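Local coordinates for protein histone acetyltransferase HPA2 and related acetyltransferases (Corynebacterium glutamicum ATCC 13032, PDB 2QEC) that probably transfers an acyl group, most likely acetyl from acetyl-coenzyme A, to an acceptor as a member of the GNAT acetyltransferase family, at residues W126-V131 with I159-T164; V18-E23 with G71-V76. The protein carries 1 engineered substitution. All coordinates share one frame; numbering follows the deposited sequence. Where two conformers were deposited one is given.

Contact 1 (W126-V131 with I159-T164); sequences WYLYTV and IYLEAT. With EDO (1,2-ethanediol), chain D.
Trp126 and Ile159 begin a pair of parallel strands that starts as ordinary sheet and then divides. The Trp126 carbonyl takes the N-H of Tyr160, O to N 2.8 Å, and the CA-H of Ile159 leans on the same oxygen. The indole swings off the partner strand, its NE1 bonded to Glu157. Tyr127 projects from the other side of the sheet. Its CG lies anti to the backbone N (chi1 173°), as does that of Tyr160, and the two phenols run side by side in one direction. Tyr127 CD1 comes to the edge of the Tyr160 ring, 3.7 Å from CD2, with the planes turned 42° apart. Beyond the rings, Tyr160 OH gives Glu162 OE2, lying in the plane of the Tyr160 ring, a very short hydrogen bond of 2.5 Å; a water weakly joins Tyr127 OH to the same carboxylate oxygen. Leu128 closes the regular pairing, its N 3.1 Å from Tyr160 O. A water links its carbonyl to the other strand: Leu128 O accepts from it at 2.7 Å and Glu162 N donates to it at 2.8 Å. Tyr129 and Thr130 then form a classic beta bulge opposite Leu78. At Val131 the backbone N makes a weak bond of 3.0 Å to O2 of an ethanediol, probably from the crystallisation liquor, whose O1 reaches the bridging water. The strand axes diverge by 26°, consistent with the splay that in GNAT enzymes admits the pantetheine arm of acetyl-coenzyme A. Leu128 O, Glu162 N and Val131 N thus meet water or diol rather than each other, polar groups turned to a gap of the kind that holds the cofactor in relatives.

Contact 2 (V18-E23 with G71-V76); sequences VDVLVE and GEIVGV
Val20 and Val76 carry most of this contact, in which a helix rests across the face of a strand. Val20 points its side chain at the strand and spreads its two methyls along it. CG1 lies 4.2 Å from Val76 CG1 and also nears the CA of Gly75, while CG2 sits 4.2 Å from the carbonyl O of Ile73. The same CG2 is 4.4 Å from Ile73 CG2, so one valine spans the strand from Ile73 to Val76. Helix 18-23 and strand 73-76 cross at 68°, their axes 8.3 Å apart. Helix 14-25 is the first helix of the GNAT fold and packs here on one face of its central sheet. What turns Ile73 and Val76 to the same side, three residues apart, is a classic beta bulge: Val74 and Gly75 both face Ala66 on the adjacent strand, and this interrupts the usual alternation. Val74 accordingly points away from the helix. Val76 was modelled in two conformers; in the one described, CG1 stands between the backbone N and the carbonyl carbon (chi1 65°), and the side chains of Val20 and Val76 slide past each other in opposite directions. That Val76 methyl also meets Leu21, 3.7 Å from CD2 and 3.8 Å from CG, the two side chains crossing at about a right angle. Leu21 CG lies anti to its own carbonyl carbon (chi1 -69°), which sets it beside the Val76 methyl, and Phe49 of helix 43-60 touches Leu21 too. The Ile73 carbonyl, next to the Val20 methyl, is hydrogen-bonded to Lys16 NZ, one turn earlier on the helix.

In the fold
Both contacts are buried and reach the same sheet, in which strands 126-133 and 73-80 are neighbours. The centre of contact 1 lies about 6 Å from the centre of the chain, that of contact 2 about 12 Å, with 18 Å between the two. The first joins two strands of a beta-alpha-beta unit through backbone bonds, phenols and water, consistent with a place at the strand splay that forms the cofactor cleft in GNAT enzymes; the second sets a helix on the sheet mainly through aliphatic side chains. Each includes a strand with a classic bulge. They touch directly: Thr130 CG2 packs 3.8 Å from Leu21 CD2, so strand 126-133 takes part in one contact and touches the helix of the other.

Contact 1 (W126-V131 with I159-T164)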
loop_
_atom_site.group_PDB
_atom_site.type_symbol
_atom_site.label_atom_id
_atom_site.label_comp_id
_atom_site.label_asym_id
_atom_site.label_seq_id
_atom_site.Cartn_x
_atom_site.Cartn_y
_atom_site.Cartn_z
ATOM N N TRP A 126 11.174 4.037 0.917
ATOM C CA TRP A 126 12.291 3.737 0.013
ATOM C C TRP A 126 11.772 2.986 -1.216
ATOM O O TRP A 126 10.790 2.292 -1.131
ATOM C CB TRP A 126 13.324 2.850 0.694
ATOM C CG TRP A 126 14.050 3.512 1.813
ATOM C CD1 TRP A 126 13.571 3.787 3.075
ATOM C CD2 TRP A 126 15.347 4.044 1.751
ATOM N NE1 TRP A 126 14.534 4.440 3.810
ATOM C CE2 TRP A 126 15.648 4.581 3.016
ATOM C CE3 TRP A 126 16.354 4.060 0.736
ATOM C CZ2 TRP A 126 16.882 5.152 3.298
ATOM C CZ3 TRP A 126 17.553 4.638 1.025
ATOM C CH2 TRP A 126 17.817 5.162 2.293
ATOM N N TYR A 127 12.427 3.143 -2.363
ATOM C CA TYR A 127 12.075 2.371 -3.559
ATOM C C TYR A 127 13.302 1.643 -4.018
ATOM O O TYR A 127 14.261 2.293 -4.300
ATOM C CB TYR A 127 11.620 3.313 -4.673
ATOM C CG TYR A 127 11.356 2.734 -6.058
ATOM C CD1 TYR A 127 10.759 1.494 -6.232
ATOM C CD2 TYR A 127 11.703 3.454 -7.207
ATOM C CE1 TYR A 127 10.520 0.984 -7.472
ATOM C CE2 TYR A 127 11.455 2.953 -8.446
ATOM C CZ TYR A 127 10.849 1.730 -8.578
ATOM O OH TYR A 127 10.619 1.215 -9.821
ATOM N N LEU A 128 13.216 0.324 -4.117
ATOM C CA LEU A 128 14.229 -0.483 -4.771
ATOM C C LEU A 128 13.880 -0.578 -6.234
ATOM O O LEU A 128 12.954 -1.316 -6.598
ATOM C CB LEU A 128 14.296 -1.864 -4.132
ATOM C CG LEU A 128 15.290 -2.799 -4.835
ATOM C CD1 LEU A 128 16.673 -2.161 -4.899
ATOM C CD2 LEU A 128 15.286 -4.132 -4.130
ATOM N N TYR A 129 14.619 0.178 -7.053
ATOM C CA TYR A 129 14.381 0.339 -8.489
ATOM C C TYR A 129 14.872 -0.869 -9.225
ATOM O O TYR A 129 14.135 -1.499 -10.019
ATOM C CB TYR A 129 15.006 1.636 -9.020
ATOM C CG TYR A 129 15.183 1.733 -10.528
ATOM C CD1 TYR A 129 14.117 1.527 -11.410
ATOM C CD2 TYR A 129 16.411 2.025 -11.085
ATOM C CE1 TYR A 129 14.311 1.614 -12.821
ATOM C CE2 TYR A 129 16.580 2.108 -12.454
ATOM C CZ TYR A 129 15.516 1.892 -13.311
ATOM O OH TYR A 129 15.723 1.995 -14.679
ATOM N N THR A 130 16.128 -1.232 -8.978
ATOM C CA THR A 130 16.681 -2.343 -9.660
ATOM C C THR A 130 17.786 -2.997 -8.820
ATOM O O THR A 130 18.502 -2.316 -8.052
ATOM C CB THR A 130 17.157 -1.891 -11.061
ATOM O OG1 THR A 130 17.264 -3.021 -11.917
ATOM C CG2 THR A 130 18.457 -1.143 -10.984
ATOM N N VAL A 131 17.885 -4.314 -8.968
ATOM C CA VAL A 131 18.981 -5.114 -8.418
ATOM C C VAL A 131 19.484 -6.014 -9.516
ATOM O O VAL A 131 18.724 -6.725 -10.166
ATOM C CB VAL A 131 18.549 -5.861 -7.089
ATOM C CG1 VAL A 131 17.311 -6.672 -7.295
ATOM C CG2 VAL A 131 19.669 -6.779 -6.570
ATOM N N ILE A 159 9.516 0.239 2.495
ATOM C CA ILE A 159 10.123 -0.012 1.207
ATOM C C ILE A 159 9.031 -0.502 0.220
ATOM O O ILE A 159 8.254 -1.383 0.547
ATOM C CB ILE A 159 11.198 -1.082 1.309
ATOM C CG1 ILE A 159 12.147 -0.790 2.480
ATOM C CG2 ILE A 159 11.983 -1.156 -0.028
ATOM C CD1 ILE A 159 13.315 -1.829 2.636
ATOM N N TYR A 160 9.034 0.072 -0.987
ATOM C CA TYR A 160 8.258 -0.393 -2.154
ATOM C C TYR A 160 9.184 -1.030 -3.210
ATOM O O TYR A 160 10.296 -0.576 -3.408
ATOM C CB TYR A 160 7.499 0.825 -2.750
ATOM C CG TYR A 160 6.683 0.562 -4.006
ATOM C CD1 TYR A 160 5.436 0.019 -3.940
ATOM C CD2 TYR A 160 7.216 0.817 -5.273
ATOM C CE1 TYR A 160 4.683 -0.246 -5.108
ATOM C CE2 TYR A 160 6.490 0.546 -6.439
ATOM C CZ TYR A 160 5.190 0.031 -6.329
ATOM O OH TYR A 160 4.436 -0.241 -7.456
ATOM N N LEU A 161 8.730 -2.109 -3.841
ATOM C CA LEU A 161 9.339 -2.658 -5.005
ATOM C C LEU A 161 8.274 -3.329 -5.879
ATOM O O LEU A 161 7.124 -3.504 -5.497
ATOM C CB LEU A 161 10.471 -3.649 -4.634
ATOM C CG LEU A 161 10.112 -4.861 -3.756
ATOM C CD1 LEU A 161 9.411 -5.969 -4.556
ATOM C CD2 LEU A 161 11.346 -5.418 -3.131
ATOM N N GLU A 162 8.669 -3.688 -7.090
ATOM C CA GLU A 162 7.810 -4.398 -8.035
ATOM C C GLU A 162 8.495 -5.656 -8.449
ATOM O O GLU A 162 9.520 -5.588 -9.124
ATOM C CB GLU A 162 7.551 -3.493 -9.218
ATOM C CG GLU A 162 6.556 -2.384 -8.831
ATOM C CD GLU A 162 6.579 -1.170 -9.753
ATOM O OE1 GLU A 162 7.357 -1.186 -10.709
ATOM O OE2 GLU A 162 5.774 -0.221 -9.542
ATOM N N ALA A 163 7.984 -6.806 -8.014
ATOM C CA ALA A 163 8.677 -8.085 -8.265
ATOM C C ALA A 163 8.278 -8.636 -9.634
ATOM O O ALA A 163 7.108 -8.611 -10.016
ATOM C CB ALA A 163 8.374 -9.093 -7.145
ATOM N N THR A 164 9.257 -9.106 -10.396
ATOM C CA THR A 164 9.005 -9.549 -11.773
ATOM C C THR A 164 8.701 -11.039 -11.973
ATOM O O THR A 164 8.369 -11.441 -13.104
ATOM C CB THR A 164 10.179 -9.201 -12.655
ATOM O OG1 THR A 164 11.371 -9.745 -12.066
ATOM C CG2 THR A 164 10.314 -7.678 -12.790
HETATM C C1 EDO D . 13.747 -5.683 -7.643
HETATM O O1 EDO D . 12.337 -5.620 -7.853
HETATM C C2 EDO D . 14.464 -4.722 -8.591
HETATM O O2 EDO D . 15.149 -5.413 -9.669
HETATM O O HOH W 1 7.691 2.632 -10.089
HETATM O O HOH W 2 11.208 -2.815 -7.946
#

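Contact 2 (V18-E23 with G71-V76)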
loop_
_atom_site.group_PDB
_atom_site.type_symbol
_atom_site.label_atom_id
_atom_site.label_comp_id
_atom_site.label_asym_id
_atom_site.label_seq_id
_atom_site.Cartn_x
_atom_site.Cartn_y
_atom_site.Cartn_z
ATOM N N VAL A 18 27.342 0.428 -14.840
ATOM C CA VAL A 18 26.526 0.461 -16.069
ATOM C C VAL A 18 26.717 -0.826 -16.855
ATOM O O VAL A 18 25.756 -1.401 -17.347
ATOM C CB VAL A 18 26.851 1.684 -16.903
ATOM C CG1 VAL A 18 26.192 1.603 -18.297
ATOM C CG2 VAL A 18 26.453 2.971 -16.165
ATOM N N ASP A 19 27.958 -1.294 -16.981
ATOM C CA ASP A 19 28.238 -2.581 -17.630
ATOM C C ASP A 19 27.430 -3.696 -17.003
ATOM O O ASP A 19 26.901 -4.568 -17.709
ATOM C CB ASP A 19 29.696 -2.999 -17.508
ATOM C CG ASP A 19 30.629 -2.187 -18.367
ATOM O OD1 ASP A 19 30.180 -1.497 -19.307
ATOM O OD2 ASP A 19 31.829 -2.234 -18.066
ATOM N N VAL A 20 27.379 -3.711 -15.680
ATOM C CA VAL A 20 26.609 -4.753 -14.942
ATOM C C VAL A 20 25.077 -4.667 -15.172
ATOM O O VAL A 20 24.394 -5.677 -15.405
ATOM C CB VAL A 20 26.938 -4.739 -13.423
ATOM C CG1 VAL A 20 26.065 -5.688 -12.686
ATOM C CG2 VAL A 20 28.417 -5.175 -13.200
ATOM N N LEU A 21 24.536 -3.463 -15.121
ATOM C CA LEU A 21 23.126 -3.246 -15.434
ATOM C C LEU A 21 22.755 -3.705 -16.851
ATOM O O LEU A 21 21.732 -4.342 -17.069
ATOM C CB LEU A 21 22.795 -1.766 -15.238
ATOM C CG LEU A 21 22.806 -1.295 -13.780
ATOM C CD1 LEU A 21 22.933 0.239 -13.665
ATOM C CD2 LEU A 21 21.624 -1.798 -13.066
ATOM N N VAL A 22 23.585 -3.338 -17.814
ATOM C CA VAL A 22 23.350 -3.681 -19.210
ATOM C C VAL A 22 23.379 -5.202 -19.398
ATOM O O VAL A 22 22.520 -5.757 -20.081
ATOM C CB VAL A 22 24.386 -2.997 -20.124
ATOM C CG1 VAL A 22 24.289 -3.536 -21.551
ATOM C CG2 VAL A 22 24.196 -1.473 -20.100
ATOM N N GLU A 23 24.378 -5.870 -18.822
ATOM C CA GLU A 23 24.494 -7.314 -18.950
ATOM C C GLU A 23 23.279 -7.938 -18.330
ATOM O O GLU A 23 22.699 -8.834 -18.903
ATOM C CB GLU A 23 25.769 -7.837 -18.288
ATOM C CG GLU A 23 25.980 -9.331 -18.479
ATOM C CD GLU A 23 26.998 -9.906 -17.529
ATOM O OE1 GLU A 23 26.648 -10.094 -16.353
ATOM O OE2 GLU A 23 28.134 -10.194 -17.955
ATOM N N GLY A 71 37.739 -8.615 -5.584
ATOM C CA GLY A 71 37.593 -7.140 -5.613
ATOM C C GLY A 71 36.721 -6.558 -6.721
ATOM O O GLY A 71 36.628 -5.337 -6.858
ATOM N N GLU A 72 36.106 -7.416 -7.527
ATOM C CA GLU A 72 35.331 -6.924 -8.663
ATOM C C GLU A 72 33.882 -6.763 -8.283
ATOM O O GLU A 72 33.348 -7.514 -7.471
ATOM C CB GLU A 72 35.460 -7.830 -9.899
ATOM C CG GLU A 72 36.888 -8.036 -10.420
ATOM C CD GLU A 72 37.464 -6.898 -11.304
ATOM O OE1 GLU A 72 36.690 -6.073 -11.853
ATOM O OE2 GLU A 72 38.727 -6.842 -11.443
ATOM N N ILE A 73 33.259 -5.771 -8.908
ATOM C CA ILE A 73 31.851 -5.493 -8.712
ATOM C C ILE A 73 31.065 -6.568 -9.444
ATOM O O ILE A 73 31.298 -6.834 -10.637
ATOM C CB ILE A 73 31.476 -4.075 -9.207
ATOM C CG1 ILE A 73 32.143 -3.018 -8.304
ATOM C CG2 ILE A 73 29.966 -3.907 -9.277
ATOM C CD1 ILE A 73 32.217 -1.643 -8.926
ATOM N N VAL A 74 30.243 -7.282 -8.679
ATOM C CA VAL A 74 29.433 -8.395 -9.185
ATOM C C VAL A 74 27.923 -8.160 -9.039
ATOM O O VAL A 74 27.111 -8.961 -9.497
ATOM C CB VAL A 74 29.817 -9.744 -8.490
ATOM C CG1 VAL A 74 31.166 -10.196 -8.966
ATOM C CG2 VAL A 74 29.776 -9.646 -6.977
ATOM N N GLY A 75 27.559 -7.050 -8.439
ATOM C CA GLY A 75 26.148 -6.674 -8.345
ATOM C C GLY A 75 25.996 -5.223 -7.995
ATOM O O GLY A 75 26.924 -4.591 -7.470
ATOM N N VAL A 76 24.821 -4.708 -8.319
ATOM C CA VAL A 76 24.472 -3.331 -8.052
ATOM C C VAL A 76 22.983 -3.244 -7.709
ATOM O O VAL A 76 22.151 -3.997 -8.245
ATOM C CB VAL A 76 24.887 -2.376 -9.229
ATOM C CG1 VAL A 76 24.131 -2.667 -10.534
ATOM C CG2 VAL A 76 24.749 -0.908 -8.837
#